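Local coordinates for mandelate racemase/muconate lactonizing protein (Alicyclobacillus acidocaldarius LAA1, PDB 3QLD) that belongs to the mandelate racemase/muconate lactonizing branch of the enolase superfamily, pairing an enolase-type N-terminal domain with a TIM-barrel-like domain, its own function being unassigned, at residues 182-187 with 191-196; 199-202 with 208-211; 216-221 with 318-323. All coordinates share one frame; numbering follows the deposited sequence. Where two conformers were deposited one is given.

Contact 1. Residues 182-187 with 191-196; sequences KAVRLR and LAIAAD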
loop_
_atom_site.group_PDB
_atom_site.type_symbol
_atom_site.label_atom_id
_atom_site.label_comp_id
_atom_site.label_asym_id
_atom_site.label_seq_id
_atom_site.Cartn_x
_atom_site.Cartn_y
_atom_site.Cartn_z
ATOM N N LYS A 182 -1.552 27.374 -23.909
ATOM C CA LYS A 182 -1.670 28.155 -25.186
ATOM C C LYS A 182 -0.548 29.233 -25.263
ATOM O O LYS A 182 0.230 29.261 -26.242
ATOM C CB LYS A 182 -3.078 28.741 -25.312
ATOM C CG LYS A 182 -3.456 29.606 -26.584
ATOM C CD LYS A 182 -4.918 30.118 -26.479
ATOM C CE LYS A 182 -5.067 31.387 -25.600
ATOM N NZ LYS A 182 -6.323 31.523 -24.735
ATOM N N ALA A 183 -0.417 30.015 -24.193
ATOM C CA ALA A 183 0.571 31.108 -24.111
ATOM C C ALA A 183 1.986 30.593 -24.169
ATOM O O ALA A 183 2.831 31.108 -24.939
ATOM C CB ALA A 183 0.324 31.970 -22.851
ATOM N N VAL A 184 2.262 29.524 -23.423
ATOM C CA VAL A 184 3.578 29.000 -23.455
ATOM C C VAL A 184 3.935 28.402 -24.813
ATOM O O VAL A 184 5.027 28.669 -25.348
ATOM C CB VAL A 184 3.824 28.080 -22.284
ATOM C CG1 VAL A 184 5.186 27.474 -22.344
ATOM C CG2 VAL A 184 3.599 28.880 -20.995
ATOM N N ARG A 185 3.019 27.626 -25.393
ATOM C CA ARG A 185 3.211 27.036 -26.722
ATOM C C ARG A 185 3.441 28.087 -27.853
ATOM O O ARG A 185 4.239 27.854 -28.742
ATOM C CB ARG A 185 1.969 26.201 -27.109
ATOM C CG ARG A 185 2.102 25.487 -28.507
ATOM C CD ARG A 185 3.469 24.858 -28.701
ATOM N NE ARG A 185 3.675 23.547 -28.062
ATOM C CZ ARG A 185 4.841 23.023 -27.697
ATOM N NH1 ARG A 185 5.981 23.712 -27.795
ATOM N NH2 ARG A 185 4.867 21.798 -27.157
ATOM N N LEU A 186 2.698 29.188 -27.814
ATOM C CA LEU A 186 2.858 30.244 -28.842
ATOM C C LEU A 186 4.265 30.872 -28.730
ATOM O O LEU A 186 5.017 30.919 -29.718
ATOM C CB LEU A 186 1.732 31.292 -28.750
ATOM C CG LEU A 186 1.771 32.457 -29.789
ATOM C CD1 LEU A 186 2.068 31.988 -31.255
ATOM C CD2 LEU A 186 0.497 33.346 -29.732
ATOM N N ARG A 187 4.638 31.229 -27.510
ATOM C CA ARG A 187 5.960 31.815 -27.199
ATOM C C ARG A 187 7.131 30.871 -27.452
ATOM O O ARG A 187 8.219 31.314 -27.849
ATOM C CB ARG A 187 5.987 32.297 -25.742
ATOM C CG ARG A 187 7.290 32.976 -25.300
ATOM C CD ARG A 187 7.173 33.366 -23.840
ATOM N NE ARG A 187 8.093 34.411 -23.356
ATOM C CZ ARG A 187 7.902 35.719 -23.523
ATOM N NH1 ARG A 187 6.841 36.163 -24.174
ATOM N NH2 ARG A 187 8.740 36.594 -22.990
ATOM N N LEU A 191 9.714 24.072 -27.867
ATOM C CA LEU A 191 10.069 23.585 -26.533
ATOM C C LEU A 191 9.257 22.336 -26.145
ATOM O O LEU A 191 8.040 22.312 -26.349
ATOM C CB LEU A 191 9.787 24.677 -25.531
ATOM C CG LEU A 191 10.019 24.422 -24.053
ATOM C CD1 LEU A 191 11.498 24.156 -23.808
ATOM C CD2 LEU A 191 9.611 25.661 -23.468
ATOM N N ALA A 192 9.928 21.299 -25.606
ATOM C CA ALA A 192 9.156 20.168 -25.034
ATOM C C ALA A 192 8.372 20.749 -23.829
ATOM O O ALA A 192 8.983 21.296 -22.884
ATOM C CB ALA A 192 10.124 19.031 -24.643
ATOM N N ILE A 193 7.028 20.701 -23.877
ATOM C CA ILE A 193 6.155 21.128 -22.764
ATOM C C ILE A 193 5.382 19.882 -22.255
ATOM O O ILE A 193 4.771 19.166 -23.079
ATOM C CB ILE A 193 5.123 22.163 -23.246
ATOM C CG1 ILE A 193 5.785 23.395 -23.944
ATOM C CG2 ILE A 193 4.182 22.621 -22.142
ATOM C CD1 ILE A 193 4.769 24.413 -24.400
ATOM N N ALA A 194 5.400 19.639 -20.943
ATOM C CA ALA A 194 4.500 18.594 -20.358
ATOM C C ALA A 194 3.573 19.247 -19.351
ATOM O O ALA A 194 3.708 20.472 -19.004
ATOM C CB ALA A 194 5.308 17.407 -19.742
ATOM N N ALA A 195 2.550 18.501 -18.903
ATOM C CA ALA A 195 1.634 19.105 -17.941
ATOM C C ALA A 195 1.390 18.120 -16.785
ATOM O O ALA A 195 1.387 16.908 -16.993
ATOM C CB ALA A 195 0.289 19.512 -18.560
ATOM N N ASP A 196 1.212 18.661 -15.575
ATOM C CA ASP A 196 0.985 17.765 -14.452
ATOM C C ASP A 196 -0.287 18.198 -13.757
ATOM O O ASP A 196 -0.405 19.298 -13.248
ATOM C CB ASP A 196 2.207 17.749 -13.538
ATOM C CG ASP A 196 1.957 16.995 -12.244
ATOM O OD1 ASP A 196 0.944 16.244 -12.101
ATOM O OD2 ASP A 196 2.832 17.123 -11.390
HETATM O O HOH W 1 6.027 19.204 -26.228
#
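V184 and R185 of helix 178-187 meet I193 and L191, V184 by apolar packing and R185 by packing and hydrogen bonds. V184 comes first, its CB directed at the strand; CG1, set anti to the backbone N (chi1 177°), reaches I193 CD1 at 3.7 Å. The same valine also packs on L153 and I154 of helix 150-162, so V184 sits between I193 and that helix. R185 follows. Its chain is bent at chi2 and chi3, which folds the guanidinium back over I193, whose CD1 sits over the centre of one face, 3.6 Å from R185 CZ. At the rim of this flat group, NH1 donates to L191 O at 2.9 Å, nearly in the guanidinium plane and on a carbonyl lone pair; the N-H...O angle is 156°. NH2 adds a weak bond of 3.3 Å to L191 O and another weak one to water 1, which accepts a 3.0 Å bond from I193 N. Beyond the two segments, NE donates to Y215 O and NH1 also to Y188 O, while NH2 is weakly bonded to D216 O. The contact lies inside the beta-alpha-beta unit of strands 167-171 and 192-196 with helix 178-187, the repeating element of a TIM-type barrel. Bonded to several main-chain carbonyls, the guanidinium is probably restricted in rotation, and their oxygens probably stabilise its positive charge, while one flat face rests on I193 CD1, linking helix 178-187 to the backbone at L191.

Contact 2. Residues 199-202 with 208-211; sequences GSYR and VLRQ. With SO4 (sulfate ion), chain F.
V208 opens the helical side of the contact by bringing CG1 up to the edge of the Y201 ring, 4.0 Å from CE1 and near the ring plane. One residue on, L209 takes the face instead: its CD2 stands 3.8 Å from the ring centroid and only 9° off the normal, a CH-pi contact, while CD1 lies 3.9 Å from Y201 CG at the root of the ring. Y201 is turned to receive both, with CG anti to its carbonyl carbon (chi1 -63°), and its OH bonds to D177 OD2. R210 points its guanidinium at a sulfate ion, probably from the crystallisation liquor: NH1 gives a nearly straight 3.0 Å bond to sulfate O1, NH2 a more bent one to O4, and NH1 also salt-bridges D213. The partner segment belongs to the loop that follows strand 192-196 of the barrel and leads into helix 206-211. That loop is braced from within, as R202 NH1 donates to G199 O and Y201 O, each at 2.9 Å. No hydrogen bond joins the two segments, so loop and helix are held by dispersion and CH-pi packing on the tyrosine, whose hydroxyl bond to D177 probably limits how the ring can shift.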
loop_
_atom_site.group_PDB
_atom_site.type_symbol
_atom_site.label_atom_id
_atom_site.label_comp_id
_atom_site.label_asym_id
_atom_site.label_seq_id
_atom_site.Cartn_x
_atom_site.Cartn_y
_atom_site.Cartn_z
ATOM N N GLY A 199 -4.060 14.811 -10.364
ATOM C CA GLY A 199 -5.399 14.256 -10.049
ATOM C C GLY A 199 -6.577 15.205 -9.902
ATOM O O GLY A 199 -7.622 14.848 -9.322
ATOM N N SER A 200 -6.468 16.376 -10.508
ATOM C CA SER A 200 -7.370 17.436 -10.309
ATOM C C SER A 200 -8.569 17.359 -11.252
ATOM O O SER A 200 -9.524 18.089 -11.076
ATOM C CB SER A 200 -6.581 18.770 -10.415
ATOM O OG SER A 200 -6.179 19.083 -11.753
ATOM N N TYR A 201 -8.500 16.502 -12.301
ATOM C CA TYR A 201 -9.624 16.333 -13.238
ATOM C C TYR A 201 -10.521 15.119 -12.856
ATOM O O TYR A 201 -10.114 14.182 -12.122
ATOM C CB TYR A 201 -9.155 16.195 -14.698
ATOM C CG TYR A 201 -8.448 17.455 -15.166
ATOM C CD1 TYR A 201 -9.132 18.429 -15.928
ATOM C CD2 TYR A 201 -7.160 17.707 -14.768
ATOM C CE1 TYR A 201 -8.466 19.631 -16.387
ATOM C CE2 TYR A 201 -6.467 18.919 -15.189
ATOM C CZ TYR A 201 -7.147 19.871 -15.961
ATOM O OH TYR A 201 -6.442 21.009 -16.299
ATOM N N ARG A 202 -11.719 15.146 -13.416
ATOM C CA ARG A 202 -12.722 14.104 -13.255
ATOM C C ARG A 202 -13.204 13.703 -14.641
ATOM O O ARG A 202 -12.994 14.434 -15.617
ATOM C CB ARG A 202 -13.898 14.677 -12.449
ATOM C CG ARG A 202 -13.528 15.061 -10.996
ATOM C CD ARG A 202 -12.998 13.872 -10.169
ATOM N NE ARG A 202 -12.630 14.335 -8.831
ATOM C CZ ARG A 202 -11.480 14.896 -8.489
ATOM N NH1 ARG A 202 -10.485 15.051 -9.376
ATOM N NH2 ARG A 202 -11.316 15.297 -7.233
ATOM N N VAL A 208 -12.393 19.438 -21.772
ATOM C CA VAL A 208 -11.298 20.392 -21.519
ATOM C C VAL A 208 -9.946 19.835 -21.807
ATOM O O VAL A 208 -9.058 20.517 -22.370
ATOM C CB VAL A 208 -11.374 20.930 -20.004
ATOM C CG1 VAL A 208 -10.021 21.486 -19.519
ATOM C CG2 VAL A 208 -12.475 21.991 -19.892
ATOM N N LEU A 209 -9.719 18.586 -21.378
ATOM C CA LEU A 209 -8.435 17.968 -21.587
ATOM C C LEU A 209 -8.213 17.704 -23.083
ATOM O O LEU A 209 -7.088 17.773 -23.610
ATOM C CB LEU A 209 -8.371 16.625 -20.825
ATOM C CG LEU A 209 -8.163 16.820 -19.301
ATOM C CD1 LEU A 209 -8.292 15.447 -18.522
ATOM C CD2 LEU A 209 -6.785 17.405 -19.005
ATOM N N ARG A 210 -9.290 17.365 -23.769
ATOM C CA ARG A 210 -9.181 17.085 -25.212
ATOM C C ARG A 210 -8.776 18.368 -25.996
ATOM O O ARG A 210 -8.057 18.293 -26.982
ATOM C CB ARG A 210 -10.515 16.569 -25.723
ATOM C CG ARG A 210 -10.650 16.512 -27.343
ATOM C CD ARG A 210 -9.755 15.466 -28.124
ATOM N NE ARG A 210 -10.139 15.518 -29.551
ATOM C CZ ARG A 210 -9.284 15.637 -30.584
ATOM N NH1 ARG A 210 -7.955 15.696 -30.388
ATOM N NH2 ARG A 210 -9.771 15.683 -31.835
ATOM N N GLN A 211 -9.197 19.525 -25.497
ATOM C CA GLN A 211 -8.841 20.850 -26.121
ATOM C C GLN A 211 -7.326 21.030 -26.080
ATOM O O GLN A 211 -6.723 21.760 -26.928
ATOM C CB GLN A 211 -9.507 22.019 -25.390
ATOM C CG GLN A 211 -11.058 22.207 -25.417
ATOM C CD GLN A 211 -11.537 23.286 -24.357
ATOM O OE1 GLN A 211 -10.781 24.195 -23.986
ATOM N NE2 GLN A 211 -12.762 23.138 -23.848
HETATM S S SO4 F . -6.562 15.755 -33.947
HETATM O O1 SO4 F . -5.973 16.078 -32.633
HETATM O O2 SO4 F . -7.122 16.982 -34.536
HETATM O O3 SO4 F . -5.526 15.158 -34.776
HETATM O O4 SO4 F . -7.622 14.788 -33.739
#

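Contact 3. Residues 216-221 with 318-323; sequences DLQFIE and MRYATD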
loop_
_atom_site.group_PDB
_atom_site.type_symbol
_atom_site.label_atom_id
_atom_site.label_comp_id
_atom_site.label_asym_id
_atom_site.label_seq_id
_atom_site.Cartn_x
_atom_site.Cartn_y
_atom_site.Cartn_z
ATOM N N ASP A 216 0.306 19.906 -28.531
ATOM C CA ASP A 216 1.345 18.905 -28.669
ATOM C C ASP A 216 2.217 18.717 -27.405
ATOM O O ASP A 216 3.430 18.713 -27.492
ATOM C CB ASP A 216 2.200 19.206 -29.931
ATOM C CG ASP A 216 1.338 19.379 -31.197
ATOM O OD1 ASP A 216 0.098 19.061 -31.197
ATOM O OD2 ASP A 216 1.921 19.850 -32.203
ATOM N N LEU A 217 1.558 18.560 -26.241
ATOM C CA LEU A 217 2.237 18.241 -24.957
ATOM C C LEU A 217 2.920 16.926 -25.090
ATOM O O LEU A 217 2.400 16.037 -25.732
ATOM C CB LEU A 217 1.169 18.185 -23.823
ATOM C CG LEU A 217 0.435 19.465 -23.500
ATOM C CD1 LEU A 217 -0.747 19.209 -22.561
ATOM C CD2 LEU A 217 1.401 20.498 -22.860
ATOM N N GLN A 218 4.054 16.772 -24.455
ATOM C CA GLN A 218 4.725 15.504 -24.396
ATOM C C GLN A 218 3.874 14.448 -23.630
ATOM O O GLN A 218 3.887 13.265 -23.984
ATOM C CB GLN A 218 6.068 15.724 -23.720
ATOM C CG GLN A 218 7.003 14.574 -23.827
ATOM C CD GLN A 218 8.331 14.893 -23.171
ATOM O OE1 GLN A 218 8.508 14.682 -21.957
ATOM N NE2 GLN A 218 9.239 15.468 -23.938
ATOM N N PHE A 219 3.154 14.918 -22.611
ATOM C CA PHE A 219 2.201 14.073 -21.812
ATOM C C PHE A 219 1.422 14.999 -20.857
ATOM O O PHE A 219 1.788 16.180 -20.674
ATOM C CB PHE A 219 2.943 12.976 -20.995
ATOM C CG PHE A 219 4.050 13.526 -20.084
ATOM C CD1 PHE A 219 3.737 14.073 -18.831
ATOM C CD2 PHE A 219 5.391 13.427 -20.473
ATOM C CE1 PHE A 219 4.758 14.607 -18.010
ATOM C CE2 PHE A 219 6.435 13.922 -19.641
ATOM C CZ PHE A 219 6.084 14.484 -18.403
ATOM N N ILE A 220 0.325 14.441 -20.294
ATOM C CA ILE A 220 -0.464 15.046 -19.213
ATOM C C ILE A 220 -0.298 13.998 -18.104
ATOM O O ILE A 220 -0.660 12.846 -18.315
ATOM C CB ILE A 220 -1.941 15.263 -19.584
ATOM C CG1 ILE A 220 -2.059 16.314 -20.729
ATOM C CG2 ILE A 220 -2.794 15.717 -18.282
ATOM C CD1 ILE A 220 -3.430 16.403 -21.301
ATOM N N GLU A 221 0.285 14.400 -16.951
ATOM C CA GLU A 221 0.549 13.445 -15.883
ATOM C C GLU A 221 -0.631 13.390 -14.892
ATOM O O GLU A 221 -1.196 14.429 -14.544
ATOM C CB GLU A 221 1.786 13.946 -15.124
ATOM C CG GLU A 221 2.364 12.923 -14.122
ATOM C CD GLU A 221 3.748 13.351 -13.668
ATOM O OE1 GLU A 221 4.125 14.524 -13.888
ATOM O OE2 GLU A 221 4.456 12.528 -13.113
HETATM N N MSE A 318 14.689 5.335 -21.357
HETATM C CA MSE A 318 14.489 6.621 -20.727
HETATM C C MSE A 318 14.629 7.731 -21.721
HETATM O O MSE A 318 15.600 8.486 -21.658
HETATM C CB MSE A 318 15.469 6.820 -19.576
HETATM C CG MSE A 318 15.375 5.715 -18.582
HETATM SE SE MSE A 318 13.598 5.799 -17.672
HETATM C CE MSE A 318 14.287 4.992 -16.008
ATOM N N ARG A 319 13.630 7.865 -22.591
ATOM C CA ARG A 319 13.704 8.712 -23.798
ATOM C C ARG A 319 13.409 10.199 -23.582
ATOM O O ARG A 319 13.795 11.055 -24.406
ATOM C CB ARG A 319 12.766 8.148 -24.899
ATOM C CG ARG A 319 13.310 6.894 -25.703
ATOM C CD ARG A 319 14.601 7.215 -26.498
ATOM N NE ARG A 319 14.358 8.106 -27.646
ATOM C CZ ARG A 319 15.243 8.967 -28.164
ATOM N NH1 ARG A 319 16.463 9.090 -27.634
ATOM N NH2 ARG A 319 14.896 9.718 -29.214
ATOM N N TYR A 320 12.726 10.531 -22.487
ATOM C CA TYR A 320 12.473 11.933 -22.175
ATOM C C TYR A 320 13.374 12.373 -21.005
ATOM O O TYR A 320 14.042 11.527 -20.335
ATOM C CB TYR A 320 10.995 12.198 -21.837
ATOM C CG TYR A 320 9.989 11.768 -22.921
ATOM C CD1 TYR A 320 10.328 11.787 -24.291
ATOM C CD2 TYR A 320 8.672 11.375 -22.568
ATOM C CE1 TYR A 320 9.393 11.407 -25.291
ATOM C CE2 TYR A 320 7.736 11.005 -23.553
ATOM C CZ TYR A 320 8.104 11.027 -24.909
ATOM O OH TYR A 320 7.170 10.657 -25.869
ATOM N N ALA A 321 13.370 13.685 -20.818
ATOM C CA ALA A 321 14.151 14.418 -19.843
ATOM C C ALA A 321 13.747 13.975 -18.453
ATOM O O ALA A 321 12.569 13.599 -18.215
ATOM C CB ALA A 321 13.856 15.921 -19.969
ATOM N N THR A 322 14.728 14.066 -17.548
ATOM C CA THR A 322 14.525 13.840 -16.106
ATOM C C THR A 322 14.088 15.075 -15.347
ATOM O O THR A 322 14.366 16.225 -15.752
ATOM C CB THR A 322 15.755 13.108 -15.458
ATOM O OG1 THR A 322 15.474 12.818 -14.062
ATOM C CG2 THR A 322 17.077 13.991 -15.568
ATOM N N ASP A 323 13.289 14.879 -14.282
ATOM C CA ASP A 323 13.015 15.953 -13.364
ATOM C C ASP A 323 14.184 16.171 -12.349
ATOM O O ASP A 323 14.075 17.026 -11.507
ATOM C CB ASP A 323 11.721 15.676 -12.556
ATOM C CG ASP A 323 10.420 16.035 -13.320
ATOM O OD1 ASP A 323 10.468 16.550 -14.470
ATOM O OD2 ASP A 323 9.328 15.804 -12.735
HETATM O O HOH W 2 12.167 15.334 -22.903
#
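Q218 lays its amide flat against the ring of Y320, and this stack is the close-fitting half of the contact. The two planes are 18° apart; CD sits 3.5 Å above the ring, offset toward the rim, and OE1 lies 3.4 Å from Y320 CD2. Further back along the glutamine, CG makes a CH-pi contact, 3.8 Å from the ring centroid and 16° off its normal. The extended chain of Q218, with CG anti to the backbone N (chi1 -168°), carries the amide across the ring, the two side chains running past each other in opposite directions. R167 NH1, from strand 167-171, donates to OE1 and so helps fix which way the amide is flipped. Both segments belong to the TIM-barrel-like domain: 216-221 includes barrel strand 220-221, while the loop between helix 303-313 and strand 347-349 supplies 318-323. They meet by the N-terminal ends of the barrel strands, where Y320 also packs on A293 and R167. The rest of the contact is looser. F219 CD2, at the edge of its ring, lies 4.4 Å from Y320 CD2, and F219 stacks on W295 of strand 293-296. On the hydrated side, the amide NH2 of Q218 reaches the other segment through a single water: water 2 accepts from Q218 NE2 at 3.1 Å and from A321 N at 2.9 Å.

All three contacts fall within the TIM-barrel-like domain, and contacts 1 and 3 are tied most directly: strands 192-196 and 220-221 are sheet neighbours, with A195 O 2.7 Å from E221 N and I193 O 2.9 Å from Q218 N, probable hydrogen bonds. Contact 2 is farther off, about 16 Å from contact 1 and 18 Å from contact 3 between centres, and meets contact 3 through L209 packing on I220. It is the buried, apolar one. Contact 3 lies nearest the chain's centre, about 15 Å between centres, against 24 and 25 Å for contacts 1 and 2. Contacts 1 and 3 are partly buried and mix packing with polar links: a charged guanidinium on main-chain carbonyls, a neutral amide on an aromatic face.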